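Local coordinates for protein carboxylase (Deinococcus radiodurans, PDB 5H80) that probably catalyses the ATP-dependent carboxylation of biotin, as the biotin carboxylase domain of a single-chain bacterial carboxylase, at residues L151-V157 against Q289-V294; A235-E239 against A272-P276; Q241-Q247 against K295-L299; V249-W253 against A355-A361; H325-E330 against V402-T406. All blocks are in the same frame, centred on the assembly; numbering follows the deposited sequence.

Contact 1. Residues L151-V157 against Q289-V294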
# COMPACT_ATOMS: atom_id res chain seq x y z
N LEU A 151 -36.67 -10.61 10.28
CA LEU A 151 -36.39 -9.62 9.21
C LEU A 151 -35.90 -10.30 7.93
O LEU A 151 -36.47 -10.00 6.85
CB LEU A 151 -35.35 -8.61 9.63
CG LEU A 151 -35.03 -7.44 8.70
CD1 LEU A 151 -36.24 -6.54 8.42
CD2 LEU A 151 -33.96 -6.57 9.30
N ALA A 152 -34.97 -11.21 8.05
CA ALA A 152 -34.49 -11.93 6.87
C ALA A 152 -35.68 -12.66 6.18
O ALA A 152 -35.96 -12.48 5.00
CB ALA A 152 -33.40 -12.88 7.23
N GLN A 153 -36.42 -13.42 6.99
CA GLN A 153 -37.56 -14.19 6.51
C GLN A 153 -38.61 -13.35 5.82
O GLN A 153 -39.08 -13.75 4.79
CB GLN A 153 -38.20 -14.94 7.64
CG GLN A 153 -37.36 -16.09 8.13
CD GLN A 153 -37.95 -16.73 9.32
OE1 GLN A 153 -38.55 -16.05 10.14
NE2 GLN A 153 -37.77 -18.01 9.45
N ARG A 154 -38.96 -12.17 6.36
CA ARG A 154 -39.93 -11.25 5.75
C ARG A 154 -39.49 -10.63 4.42
O ARG A 154 -40.27 -10.38 3.53
CB ARG A 154 -40.33 -10.17 6.80
CG ARG A 154 -41.09 -10.78 7.99
CD ARG A 154 -41.69 -9.78 8.98
NE ARG A 154 -40.90 -9.70 10.23
CZ ARG A 154 -39.94 -8.81 10.49
NH1 ARG A 154 -39.61 -7.86 9.63
NH2 ARG A 154 -39.30 -8.88 11.63
N LEU A 155 -38.19 -10.47 4.25
CA LEU A 155 -37.59 -10.06 2.98
C LEU A 155 -37.27 -11.15 1.97
O LEU A 155 -36.71 -10.85 0.89
CB LEU A 155 -36.27 -9.23 3.30
CG LEU A 155 -36.25 -7.70 3.45
CD1 LEU A 155 -37.57 -7.04 3.54
CD2 LEU A 155 -35.28 -7.27 4.57
N GLY A 156 -37.57 -12.41 2.26
CA GLY A 156 -37.22 -13.48 1.31
C GLY A 156 -35.77 -13.99 1.33
O GLY A 156 -35.37 -14.83 0.50
N VAL A 157 -34.97 -13.55 2.34
CA VAL A 157 -33.58 -13.88 2.47
C VAL A 157 -33.50 -15.20 3.25
O VAL A 157 -33.99 -15.28 4.42
CB VAL A 157 -32.73 -12.76 3.18
CG1 VAL A 157 -31.32 -13.25 3.39
CG2 VAL A 157 -32.76 -11.43 2.42
N GLN A 289 -31.05 -5.34 0.63
CA GLN A 289 -32.46 -5.45 1.16
C GLN A 289 -32.50 -5.34 2.68
O GLN A 289 -33.18 -4.48 3.15
CB GLN A 289 -33.08 -6.80 0.81
CG GLN A 289 -33.43 -7.00 -0.65
CD GLN A 289 -34.12 -8.32 -0.86
OE1 GLN A 289 -33.48 -9.40 -1.12
NE2 GLN A 289 -35.43 -8.30 -0.57
N LEU A 290 -31.64 -6.06 3.39
CA LEU A 290 -31.51 -5.97 4.83
C LEU A 290 -31.17 -4.55 5.26
O LEU A 290 -31.76 -3.97 6.17
CB LEU A 290 -30.44 -6.93 5.30
CG LEU A 290 -30.88 -8.35 5.11
CD1 LEU A 290 -29.70 -9.28 5.29
CD2 LEU A 290 -32.01 -8.72 6.06
N ALA A 291 -30.18 -3.95 4.59
CA ALA A 291 -29.69 -2.64 5.02
C ALA A 291 -30.73 -1.53 4.75
O ALA A 291 -30.99 -0.61 5.55
CB ALA A 291 -28.47 -2.31 4.14
N GLN A 292 -31.30 -1.60 3.57
CA GLN A 292 -32.32 -0.64 3.08
C GLN A 292 -33.56 -0.69 4.03
O GLN A 292 -34.02 0.36 4.43
CB GLN A 292 -32.75 -0.83 1.64
CG GLN A 292 -33.89 0.06 1.18
CD GLN A 292 -33.43 1.46 0.81
OE1 GLN A 292 -32.24 1.76 0.81
NE2 GLN A 292 -34.38 2.31 0.46
N GLU A 293 -33.93 -1.88 4.45
CA GLU A 293 -35.13 -2.04 5.32
C GLU A 293 -34.98 -1.30 6.64
O GLU A 293 -35.98 -0.69 7.14
CB GLU A 293 -35.51 -3.49 5.60
CG GLU A 293 -36.99 -3.66 6.00
CD GLU A 293 -37.98 -3.20 4.92
OE1 GLU A 293 -37.66 -3.22 3.68
OE2 GLU A 293 -39.10 -2.77 5.31
N VAL A 294 -33.77 -1.29 7.23
CA VAL A 294 -33.47 -0.43 8.43
C VAL A 294 -32.93 0.99 8.20
O VAL A 294 -32.67 1.71 9.18
CB VAL A 294 -32.58 -1.13 9.42
CG1 VAL A 294 -33.13 -2.53 9.72
CG2 VAL A 294 -31.09 -1.27 8.90
O HOH W 1 -34.62 -11.81 -1.00
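Ala152 and Leu290 have CA atoms 7.0 Å apart, and Leu155 and Gln289 keep nearly the same spacing, where the C-terminal ends of helices 145-154 and 277-293 meet. The first helix closes in a Schellman motif: Gly156 adopts positive phi and Val157 N bonds back to Ala152 O. Leu155 O is left facing the second helix, where Gln289 NE2 reaches it at 3.2 Å in the carbonyl plane, on a lone pair, although the oxygen lies 32° out of the glutamine's amide plane. A water donates both to Leu155 O and to Gln289 OE1; NE2 is thus tied to the carbonyl directly and OE1 through water.

Beside this polar link the packing is mostly aliphatic. Leu155 CD2 meets Leu290 CD2 at 3.9 Å, while Leu155 CD1 rests by the Glu293 carboxylate. Leu151 divides its methyls: with CG anti to the backbone N (chi1 -174°), CD1 touches Glu293 CG at 3.8 Å and CD2 touches Val294 CG1 at 4.1 Å. Phe314 of strand 312-318 contacts Ala152, Val157 and Leu290. The arrangement is ordinary helix-helix packing against an antiparallel sheet, consistent with the ATP-grasp fold of biotin carboxylases.

Contact 2. Residues A235-E239 against A272-P276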
# COMPACT_ATOMS: atom_id res chain seq x y z
N ALA A 235 -19.71 -25.59 3.09
CA ALA A 235 -19.90 -24.20 2.70
C ALA A 235 -18.72 -23.25 2.93
O ALA A 235 -17.85 -23.41 3.81
CB ALA A 235 -21.12 -23.65 3.35
N ARG A 236 -18.71 -22.23 2.10
CA ARG A 236 -17.91 -21.04 2.25
C ARG A 236 -18.60 -19.88 3.02
O ARG A 236 -19.81 -19.69 2.96
CB ARG A 236 -17.43 -20.58 0.85
CG ARG A 236 -16.48 -21.60 0.22
CD ARG A 236 -16.26 -21.31 -1.30
NE ARG A 236 -15.77 -19.91 -1.54
CZ ARG A 236 -15.42 -19.44 -2.73
NH1 ARG A 236 -15.54 -20.19 -3.87
NH2 ARG A 236 -15.05 -18.18 -2.86
N HIS A 237 -17.77 -19.09 3.71
CA HIS A 237 -18.18 -17.95 4.47
C HIS A 237 -17.94 -16.80 3.55
O HIS A 237 -16.81 -16.51 3.29
CB HIS A 237 -17.40 -17.78 5.73
CG HIS A 237 -17.72 -16.51 6.48
ND1 HIS A 237 -18.31 -16.52 7.72
CD2 HIS A 237 -17.53 -15.19 6.18
CE1 HIS A 237 -18.53 -15.28 8.13
NE2 HIS A 237 -17.95 -14.46 7.27
N ILE A 238 -19.01 -16.23 3.07
CA ILE A 238 -18.95 -15.04 2.16
C ILE A 238 -19.81 -13.89 2.71
O ILE A 238 -20.95 -14.08 3.06
CB ILE A 238 -19.36 -15.43 0.75
CG1 ILE A 238 -18.53 -16.58 0.14
CG2 ILE A 238 -19.11 -14.23 -0.14
CD1 ILE A 238 -18.86 -16.95 -1.33
N GLU A 239 -19.22 -12.70 2.83
CA GLU A 239 -19.85 -11.59 3.57
C GLU A 239 -19.82 -10.40 2.65
O GLU A 239 -18.87 -10.24 1.88
CB GLU A 239 -19.18 -11.25 4.87
CG GLU A 239 -17.68 -10.77 4.80
CD GLU A 239 -16.98 -10.73 6.16
OE1 GLU A 239 -17.46 -11.37 7.15
OE2 GLU A 239 -15.97 -10.06 6.29
N ALA A 272 -14.03 -12.75 -3.28
CA ALA A 272 -14.16 -14.18 -3.13
C ALA A 272 -13.66 -14.99 -4.35
O ALA A 272 -14.29 -14.79 -5.40
CB ALA A 272 -15.63 -14.51 -2.87
N PRO A 273 -12.65 -15.84 -4.19
CA PRO A 273 -12.11 -16.57 -5.41
C PRO A 273 -13.09 -17.50 -6.04
O PRO A 273 -13.85 -18.18 -5.32
CB PRO A 273 -10.83 -17.20 -4.95
CG PRO A 273 -10.51 -16.62 -3.60
CD PRO A 273 -11.76 -16.03 -3.01
N HIS A 274 -13.17 -17.51 -7.39
CA HIS A 274 -13.92 -18.54 -8.10
C HIS A 274 -15.42 -18.48 -7.77
O HIS A 274 -16.00 -19.51 -7.39
CB HIS A 274 -13.36 -19.96 -7.80
CG HIS A 274 -11.96 -20.13 -8.21
ND1 HIS A 274 -11.52 -19.74 -9.46
CD2 HIS A 274 -10.86 -20.56 -7.54
CE1 HIS A 274 -10.23 -19.98 -9.57
NE2 HIS A 274 -9.79 -20.39 -8.39
N LEU A 275 -15.94 -17.26 -7.60
CA LEU A 275 -17.33 -17.02 -7.33
C LEU A 275 -18.10 -16.59 -8.55
O LEU A 275 -17.88 -15.49 -9.12
CB LEU A 275 -17.46 -15.92 -6.29
CG LEU A 275 -18.90 -15.69 -5.67
CD1 LEU A 275 -19.52 -16.89 -4.94
CD2 LEU A 275 -19.00 -14.44 -4.81
N PRO A 276 -19.11 -17.37 -8.95
CA PRO A 276 -19.84 -16.94 -10.14
C PRO A 276 -20.64 -15.64 -9.89
O PRO A 276 -21.24 -15.43 -8.76
CB PRO A 276 -20.88 -18.04 -10.34
CG PRO A 276 -20.24 -19.21 -9.74
CD PRO A 276 -19.66 -18.64 -8.44
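Arg236 and Ile238, two positions apart on a strand of the antiparallel sheet expected of an ATP-grasp domain, both project onto the loop that carries the chain from strand 264-270 into helix 277-293. The pair illustrates how one strand can hold a connecting loop by hydrogen bonds from an arginine and by apolar contact. Arg236 runs out with CG anti to the carbonyl carbon and then bends at chi3 (56°), which brings the end of the guanidinium to a backbone carbonyl. Arg236 NH2 donates to Pro273 O at 2.7 Å, and NH1 adds a weak second bond to that same oxygen at 3.0 Å. The acceptor lies at the guanidinium edge, close to its plane, and Ala272 CB approaches NH2 obliquely at 3.7 Å. NE forms a salt bridge with Asp256 of the neighbouring strand 249-256, and these bonds at both ends of the group limit its rotation. A leucine here would probably leave Pro273 O without its forked donor and the Asp256 carboxylate without its mate, freeing the loop to shift.

Next to it, Ile238 and Leu275 reach toward each other tip to tip, CD1 to CD1, at 3.7 Å, while Ile238 CD1 also lies 4.3 Å from Ala272 CB. Between Arg236 and Ile238 in sequence, His237 donates from NE2 to Glu239 OE1 at 3.1 Å. Ile238 is further packed by Val306 of strand 299-306, by Glu254 and Asp256 of strand 249-256, and by Leu283 of helix 277-293, for which Pro276 provides the N-cap position.

Contact 3. Residues Q241-Q247 against K295-L299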
# COMPACT_ATOMS: atom_id res chain seq x y z
N GLN A 241 -19.81 -6.20 2.30
CA GLN A 241 -19.64 -4.90 2.91
C GLN A 241 -20.67 -3.90 2.43
O GLN A 241 -20.73 -3.65 1.17
CB GLN A 241 -18.23 -4.37 2.51
CG GLN A 241 -17.94 -3.05 3.10
CD GLN A 241 -17.70 -3.11 4.66
OE1 GLN A 241 -16.78 -3.70 5.12
NE2 GLN A 241 -18.73 -2.58 5.44
N VAL A 242 -21.46 -3.41 3.38
CA VAL A 242 -22.37 -2.32 3.22
C VAL A 242 -22.00 -1.00 3.84
O VAL A 242 -21.30 -0.86 4.82
CB VAL A 242 -23.80 -2.75 3.64
CG1 VAL A 242 -24.81 -1.63 3.60
CG2 VAL A 242 -24.27 -3.91 2.73
N ALA A 243 -22.51 0.02 3.19
CA ALA A 243 -22.49 1.36 3.69
C ALA A 243 -23.81 2.02 3.41
O ALA A 243 -24.40 1.89 2.30
CB ALA A 243 -21.34 2.23 3.00
N GLY A 244 -24.15 2.95 4.27
CA GLY A 244 -25.35 3.80 4.15
C GLY A 244 -25.30 5.16 4.76
O GLY A 244 -24.49 5.45 5.66
N ASP A 245 -26.17 6.03 4.30
CA ASP A 245 -26.21 7.40 4.86
C ASP A 245 -27.54 7.69 5.55
O ASP A 245 -27.93 8.85 5.79
CB ASP A 245 -25.83 8.36 3.79
CG ASP A 245 -26.83 8.39 2.67
OD1 ASP A 245 -27.98 7.74 2.74
OD2 ASP A 245 -26.44 8.95 1.65
N GLY A 246 -28.29 6.61 5.79
CA GLY A 246 -29.67 6.78 6.28
C GLY A 246 -30.79 7.03 5.28
O GLY A 246 -31.92 6.91 5.63
N GLN A 247 -30.48 7.38 4.02
CA GLN A 247 -31.45 7.53 2.94
C GLN A 247 -31.27 6.51 1.90
O GLN A 247 -32.25 6.09 1.30
CB GLN A 247 -31.34 8.92 2.32
CG GLN A 247 -31.39 10.09 3.30
CD GLN A 247 -31.29 11.43 2.59
OE1 GLN A 247 -32.30 11.99 2.23
NE2 GLN A 247 -30.05 11.93 2.36
N LYS A 295 -32.88 1.46 6.94
CA LYS A 295 -32.34 2.80 6.67
C LYS A 295 -30.94 2.95 7.23
O LYS A 295 -30.59 3.89 7.96
CB LYS A 295 -33.30 3.87 7.26
CG LYS A 295 -34.73 3.66 6.74
CD LYS A 295 -34.86 3.74 5.24
CE LYS A 295 -34.39 5.08 4.72
NZ LYS A 295 -34.83 5.25 3.31
N TYR A 296 -30.09 1.98 6.86
CA TYR A 296 -28.81 1.87 7.54
C TYR A 296 -27.96 3.11 7.35
O TYR A 296 -28.00 3.68 6.33
CB TYR A 296 -28.05 0.59 7.09
CG TYR A 296 -26.99 0.10 7.96
CD1 TYR A 296 -27.26 -0.82 9.02
CD2 TYR A 296 -25.72 0.57 7.87
CE1 TYR A 296 -26.24 -1.32 9.87
CE2 TYR A 296 -24.69 0.14 8.71
CZ TYR A 296 -24.91 -0.77 9.77
OH TYR A 296 -23.97 -1.21 10.58
N ARG A 297 -27.26 3.49 8.45
CA ARG A 297 -26.27 4.54 8.46
C ARG A 297 -24.96 4.01 9.04
O ARG A 297 -24.93 3.24 10.00
CB ARG A 297 -26.76 5.83 9.18
CG ARG A 297 -25.83 7.11 8.93
CD ARG A 297 -26.33 8.34 9.66
NE ARG A 297 -27.67 8.75 9.28
CZ ARG A 297 -28.02 9.81 8.54
NH1 ARG A 297 -29.33 10.02 8.29
NH2 ARG A 297 -27.10 10.66 8.01
N CYS A 298 -23.87 4.35 8.31
CA CYS A 298 -22.44 4.03 8.58
C CYS A 298 -22.15 2.69 7.91
O CYS A 298 -22.69 2.49 6.81
CB CYS A 298 -22.00 4.14 10.04
SG CYS A 298 -22.38 5.70 10.77
N LEU A 299 -21.27 1.86 8.49
CA LEU A 299 -20.87 0.61 7.94
C LEU A 299 -21.50 -0.60 8.59
O LEU A 299 -21.56 -0.65 9.82
CB LEU A 299 -19.35 0.42 7.91
CG LEU A 299 -18.40 1.42 7.24
CD1 LEU A 299 -16.92 1.02 7.39
CD2 LEU A 299 -18.78 1.67 5.79
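Arg297 lays a face of its guanidinium over the carbonyl of Asp245 instead of pointing an N-H at it: CZ stands 2.9 Å from Asp245 O, and although NH1 and NH2 are nearly as close, their angles are too poor for hydrogen bonds. The attraction is therefore probably electrostatic, a cation resting on a carbonyl oxygen. CG anti to the backbone N (chi1 -167°) and a bend at chi3 fold the chain back over the Asp245-Gly246 peptide. A serine in its place would probably take away this positive cover and leave that peptide without the group lying on it.

The backbones beneath pair in antiparallel fashion. Gly244 and Cys298 form the hydrogen-bonded pair, with Gly244 N to Cys298 O at 3.0 Å and Cys298 N to Gly244 O at 2.9 Å. Gly246 N bonds to Tyr296 O at 3.0 Å. A CB at Gly244 would clash with Tyr296 O, so glycine lets the backbones close up. On the face bearing Ala243 and Leu299, Ala243 CB meets Leu299 CD2 at 3.8 Å. Asp245 OD1 accepts from Gln247 N at 2.8 Å, an Asx turn, while Lys295 NZ reaches Gln247 O only weakly.

Lys295 is the C-prime residue of the Schellman motif ending helix 277-293. Helix end, corner at Cys298 and antiparallel pairing thus feed strand 299-306 into the four-stranded sheet beside strand 236-245, consistent with an ATP-grasp fold.

Contact 4. Residues V249-W253 against A355-A361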
# COMPACT_ATOMS: atom_id res chain seq x y z
N VAL A 249 -28.36 3.17 0.44
CA VAL A 249 -27.45 2.16 0.79
C VAL A 249 -26.64 1.82 -0.51
O VAL A 249 -27.09 1.91 -1.69
CB VAL A 249 -28.18 0.91 1.43
CG1 VAL A 249 -28.78 1.28 2.78
CG2 VAL A 249 -29.16 0.28 0.44
N THR A 250 -25.42 1.36 -0.24
CA THR A 250 -24.53 0.84 -1.23
C THR A 250 -23.65 -0.26 -0.67
O THR A 250 -23.83 -0.71 0.50
CB THR A 250 -23.72 1.99 -1.85
OG1 THR A 250 -23.14 1.59 -3.08
CG2 THR A 250 -22.62 2.44 -0.88
N HIS A 251 -22.71 -0.75 -1.48
CA HIS A 251 -21.91 -1.89 -1.20
C HIS A 251 -20.49 -1.70 -1.76
O HIS A 251 -20.26 -0.93 -2.69
CB HIS A 251 -22.51 -3.18 -1.65
CG HIS A 251 -22.48 -3.38 -3.15
ND1 HIS A 251 -21.40 -3.87 -3.84
CD2 HIS A 251 -23.38 -3.03 -4.10
CE1 HIS A 251 -21.69 -3.92 -5.15
NE2 HIS A 251 -22.83 -3.34 -5.31
N LEU A 252 -19.58 -2.38 -1.12
CA LEU A 252 -18.15 -2.60 -1.60
C LEU A 252 -17.91 -4.10 -1.92
O LEU A 252 -16.84 -4.65 -1.56
CB LEU A 252 -17.09 -1.97 -0.70
CG LEU A 252 -16.92 -0.47 -0.66
CD1 LEU A 252 -16.74 0.11 -2.08
CD2 LEU A 252 -18.09 0.06 0.05
N TRP A 253 -18.91 -4.81 -2.51
CA TRP A 253 -18.80 -6.18 -2.90
C TRP A 253 -18.54 -7.09 -1.69
O TRP A 253 -18.92 -6.75 -0.56
CB TRP A 253 -17.73 -6.38 -4.06
CG TRP A 253 -18.17 -5.55 -5.29
CD1 TRP A 253 -19.00 -5.93 -6.30
CD2 TRP A 253 -17.67 -4.27 -5.65
NE1 TRP A 253 -19.08 -4.94 -7.24
CE2 TRP A 253 -18.30 -3.89 -6.85
CE3 TRP A 253 -16.77 -3.35 -5.00
CZ2 TRP A 253 -18.01 -2.65 -7.49
CZ3 TRP A 253 -16.53 -2.08 -5.64
CH2 TRP A 253 -17.09 -1.81 -6.86
N ALA A 355 -19.55 5.30 -4.22
CA ALA A 355 -20.55 5.22 -5.25
C ALA A 355 -21.82 4.44 -4.81
O ALA A 355 -21.69 3.40 -4.09
CB ALA A 355 -19.91 4.68 -6.51
N THR A 356 -22.99 4.97 -5.15
CA THR A 356 -24.25 4.27 -4.85
C THR A 356 -24.45 3.40 -6.06
O THR A 356 -24.50 3.91 -7.18
CB THR A 356 -25.39 5.24 -4.63
OG1 THR A 356 -25.00 6.12 -3.62
CG2 THR A 356 -26.67 4.53 -4.20
N GLN A 357 -24.36 2.08 -5.84
CA GLN A 357 -24.29 1.14 -6.95
C GLN A 357 -25.13 -0.09 -6.78
O GLN A 357 -25.38 -0.54 -5.60
CB GLN A 357 -22.87 0.83 -7.31
CG GLN A 357 -22.05 0.25 -6.14
CD GLN A 357 -20.64 -0.07 -6.49
OE1 GLN A 357 -20.11 0.34 -7.52
NE2 GLN A 357 -19.96 -0.72 -5.53
N PRO A 358 -25.58 -0.66 -7.96
CA PRO A 358 -26.43 -1.83 -7.85
C PRO A 358 -25.68 -3.10 -7.50
O PRO A 358 -24.47 -3.19 -7.55
CB PRO A 358 -27.12 -1.91 -9.24
CG PRO A 358 -26.04 -1.46 -10.17
CD PRO A 358 -25.34 -0.31 -9.38
N ALA A 359 -26.43 -4.06 -7.00
CA ALA A 359 -25.92 -5.34 -6.61
C ALA A 359 -25.06 -6.00 -7.68
O ALA A 359 -24.14 -6.69 -7.32
CB ALA A 359 -27.06 -6.27 -6.21
N ASP A 360 -25.39 -5.81 -8.99
CA ASP A 360 -24.63 -6.50 -10.08
C ASP A 360 -23.54 -5.62 -10.65
O ASP A 360 -22.95 -5.96 -11.67
CB ASP A 360 -25.54 -6.88 -11.20
CG ASP A 360 -26.13 -5.73 -11.92
OD1 ASP A 360 -26.08 -4.51 -11.57
OD2 ASP A 360 -26.82 -6.11 -12.95
N ALA A 361 -23.09 -4.65 -9.89
CA ALA A 361 -22.04 -3.72 -10.38
C ALA A 361 -20.81 -4.54 -10.65
O ALA A 361 -20.41 -5.42 -9.88
CB ALA A 361 -21.72 -2.58 -9.42
O HOH W 2 -27.24 0.40 -4.04
O HOH W 3 -19.54 2.02 -3.04
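His251, Trp253 and Gln357 make the dense part of this contact, whereas Val249 and Thr356, at the other end, meet more loosely and with water between the segments. At the dense end both ring nitrogens of His251 are used: NE2 donates to Pro358 O at 2.8 Å, with the oxygen near the ring plane, and ND1 accepts from Trp253 N at 3.0 Å, which fits a neutral ring protonated on NE2. Pro358 O is gripped again by Ala361 N, the two donors arriving from opposite faces of the carbonyl plane. The Gln357 side chain runs across both aromatic side chains at about a right angle, its amide plane 31° from the imidazole. Extended beyond CG, it puts NE2 over one face of the imidazole and 3.3 Å above the indole plane of Trp253, toward the rim. Gln357 NE2 also bonds to His251 O at 2.9 Å, from above the carbonyl plane, and a water links that oxygen to Ala355 O. Trp253 NE1 makes a nearly straight bond (165°) to Ala361 O at 3.0 Å.

Midway, Thr250 OG1 donates to Ala355 O over an unusually short 2.5 Å and accepts from Gln357 N at 3.1 Å. Beyond it the looser side begins: Thr356 CG2 merely touches Val249 O at 3.7 Å, and another water donates to Val249 O and Gln357 O.

Segment 355-361, ending in a type I beta turn from Pro358 to Ala361, thus covers the outermost strand 249-256 mainly through side chains, a loop packed over a sheet edge on its way to strand 367-374.

Contact 5. Residues H325-E330 against V402-T406. With EDO (1,2-ethanediol), chain G.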
# COMPACT_ATOMS: atom_id res chain seq x y z
N HIS A 325 -11.87 -5.27 7.15
CA HIS A 325 -12.32 -4.18 6.31
C HIS A 325 -11.05 -3.82 5.45
O HIS A 325 -11.26 -3.44 4.29
CB HIS A 325 -12.73 -2.97 7.12
CG HIS A 325 -11.57 -2.24 7.76
ND1 HIS A 325 -10.97 -2.63 8.93
CD2 HIS A 325 -10.84 -1.17 7.32
CE1 HIS A 325 -9.95 -1.81 9.23
NE2 HIS A 325 -9.86 -0.90 8.27
N THR A 326 -9.89 -4.10 6.03
CA THR A 326 -8.60 -3.80 5.26
C THR A 326 -8.51 -4.41 3.82
O THR A 326 -8.00 -3.72 2.82
CB THR A 326 -7.42 -4.32 6.00
OG1 THR A 326 -7.63 -5.71 6.16
CG2 THR A 326 -7.27 -3.62 7.39
N VAL A 327 -8.90 -5.64 3.63
CA VAL A 327 -8.80 -6.28 2.26
C VAL A 327 -9.66 -5.63 1.19
O VAL A 327 -9.24 -5.47 0.04
CB VAL A 327 -9.04 -7.81 2.24
CG1 VAL A 327 -7.80 -8.59 2.55
CG2 VAL A 327 -10.16 -8.25 3.16
N THR A 328 -10.87 -5.20 1.57
CA THR A 328 -11.73 -4.50 0.73
C THR A 328 -11.15 -3.17 0.38
O THR A 328 -11.19 -2.77 -0.76
CB THR A 328 -13.07 -4.26 1.47
OG1 THR A 328 -13.69 -5.53 1.70
CG2 THR A 328 -14.02 -3.38 0.72
N GLU A 329 -10.59 -2.50 1.38
CA GLU A 329 -9.89 -1.20 1.15
C GLU A 329 -8.86 -1.37 0.05
O GLU A 329 -8.79 -0.53 -0.86
CB GLU A 329 -9.24 -0.73 2.49
CG GLU A 329 -10.30 -0.22 3.48
CD GLU A 329 -9.68 0.58 4.65
OE1 GLU A 329 -8.51 0.32 5.00
OE2 GLU A 329 -10.33 1.47 5.19
N GLU A 330 -7.98 -2.33 0.13
CA GLU A 330 -6.87 -2.41 -0.83
C GLU A 330 -7.37 -2.93 -2.21
O GLU A 330 -6.86 -2.44 -3.29
CB GLU A 330 -5.75 -3.25 -0.23
CG GLU A 330 -4.99 -2.72 1.00
CD GLU A 330 -4.53 -1.39 0.83
OE1 GLU A 330 -3.82 -1.14 -0.20
OE2 GLU A 330 -4.93 -0.52 1.56
N VAL A 402 2.10 -4.54 -0.38
CA VAL A 402 1.97 -5.06 0.97
C VAL A 402 1.53 -3.89 1.86
O VAL A 402 2.08 -2.82 1.79
CB VAL A 402 3.39 -5.57 1.45
CG1 VAL A 402 3.49 -5.69 2.97
CG2 VAL A 402 3.75 -6.77 0.68
N ARG A 403 0.64 -4.15 2.82
CA ARG A 403 0.25 -3.17 3.82
C ARG A 403 0.16 -3.94 5.13
O ARG A 403 -0.42 -5.04 5.16
CB ARG A 403 -1.15 -2.64 3.50
CG ARG A 403 -1.91 -2.07 4.69
CD ARG A 403 -3.25 -1.52 4.29
NE ARG A 403 -4.02 -1.12 5.46
CZ ARG A 403 -5.28 -0.61 5.36
NH1 ARG A 403 -5.90 -0.43 4.18
NH2 ARG A 403 -5.95 -0.25 6.49
N VAL A 404 0.65 -3.33 6.22
CA VAL A 404 0.59 -3.95 7.55
C VAL A 404 -0.03 -3.01 8.58
O VAL A 404 0.50 -1.94 8.80
CB VAL A 404 1.98 -4.38 8.06
CG1 VAL A 404 1.87 -5.02 9.46
CG2 VAL A 404 2.66 -5.39 7.15
N ASP A 405 -1.11 -3.47 9.23
CA ASP A 405 -1.82 -2.71 10.25
C ASP A 405 -1.49 -3.42 11.61
O ASP A 405 -1.85 -4.61 11.85
CB ASP A 405 -3.37 -2.60 10.07
CG ASP A 405 -3.78 -1.70 8.92
OD1 ASP A 405 -2.96 -1.49 7.97
OD2 ASP A 405 -4.87 -1.12 8.98
N THR A 406 -0.84 -2.66 12.49
CA THR A 406 -0.39 -3.17 13.81
C THR A 406 -0.45 -1.98 14.84
O THR A 406 -0.68 -0.83 14.53
CB THR A 406 1.00 -3.84 13.70
OG1 THR A 406 1.44 -4.55 14.91
CG2 THR A 406 2.05 -2.84 13.27
C1 EDO G . -6.13 2.50 2.31
O1 EDO G . -6.12 1.85 1.02
C2 EDO G . -7.25 3.48 2.51
O2 EDO G . -7.09 4.36 1.38
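Arg403 stretches toward Glu329 and Glu330 with CG roughly anti to the backbone N (chi1 157°) and a straight chain out to NE, while Glu330 bends at chi2 (-50°) so that its carboxylate swings onto the arriving guanidinium. Glu329 keeps its chain extended beyond CG. The guanidinium edge is well occupied. Arg403 NH1 and NH2 grip Glu329 end-on, both to OE1, at 2.8 and 3.0 Å respectively. Arg403 NH1 also donates to Glu330 OE2 at 2.8 Å, on the anti lone pair of that oxygen. From its own strand, Asp405 meets the group side-on, with Arg403 NE to Asp405 OD1 at 2.7 Å and Arg403 NH2 to Asp405 OD2 at 2.9 Å.

The resulting salt-bridge network joins two parts of the biotin carboxylase architecture: helix 325-332, in the ATP-grasp-like region, and strand 402-406, outermost within this chain in the five-stranded antiparallel sheet. Helix and strand run roughly antiparallel, the segments' directions 150° apart, and their axes come no closer than 10.7 Å, a gap that long side chains bridge. Arg403, helped at Glu329 by Arg46, probably offsets the repulsion among the three carboxylates. Thr326 adds an apolar touch, its CG2 lying over one face of the guanidinium, 3.7 Å from Arg403 NH2, while its hydroxyl bonds to Gln370.

The other oxygen of Glu329, OE2, forms a salt bridge with Arg46. Pro400 of the second subunit packs on Arg403 and Asp405. An ethanediol, probably from the crystallisation liquor, donates from O1 to Glu330 OE2 at 2.7 Å and bonds to Arg430 of the second subunit.

Contacts 1 to 4 gather round one antiparallel sheet and helix 277-293. Contacts 2 and 3 share strand 236-245, with centres about 23 Å apart. Contact 4 lies on the next strand, its centre about 11 Å from that of contact 3, and the two are joined by backbone pairing: Ala243 O to Thr250 N, 2.8 Å, is a probable hydrogen bond. Contact 1 runs into contact 3 where the helix ends, and its Ala291 and Gln292 pack on Val249 of contact 4. Contact 5 is about 30 Å from contact 1 and about 19 Å from contact 2 between centres, while Leu252 CB of contact 4 touches its Thr328 CG2 at 3.7 Å. Ethanediol lies beside contact 5.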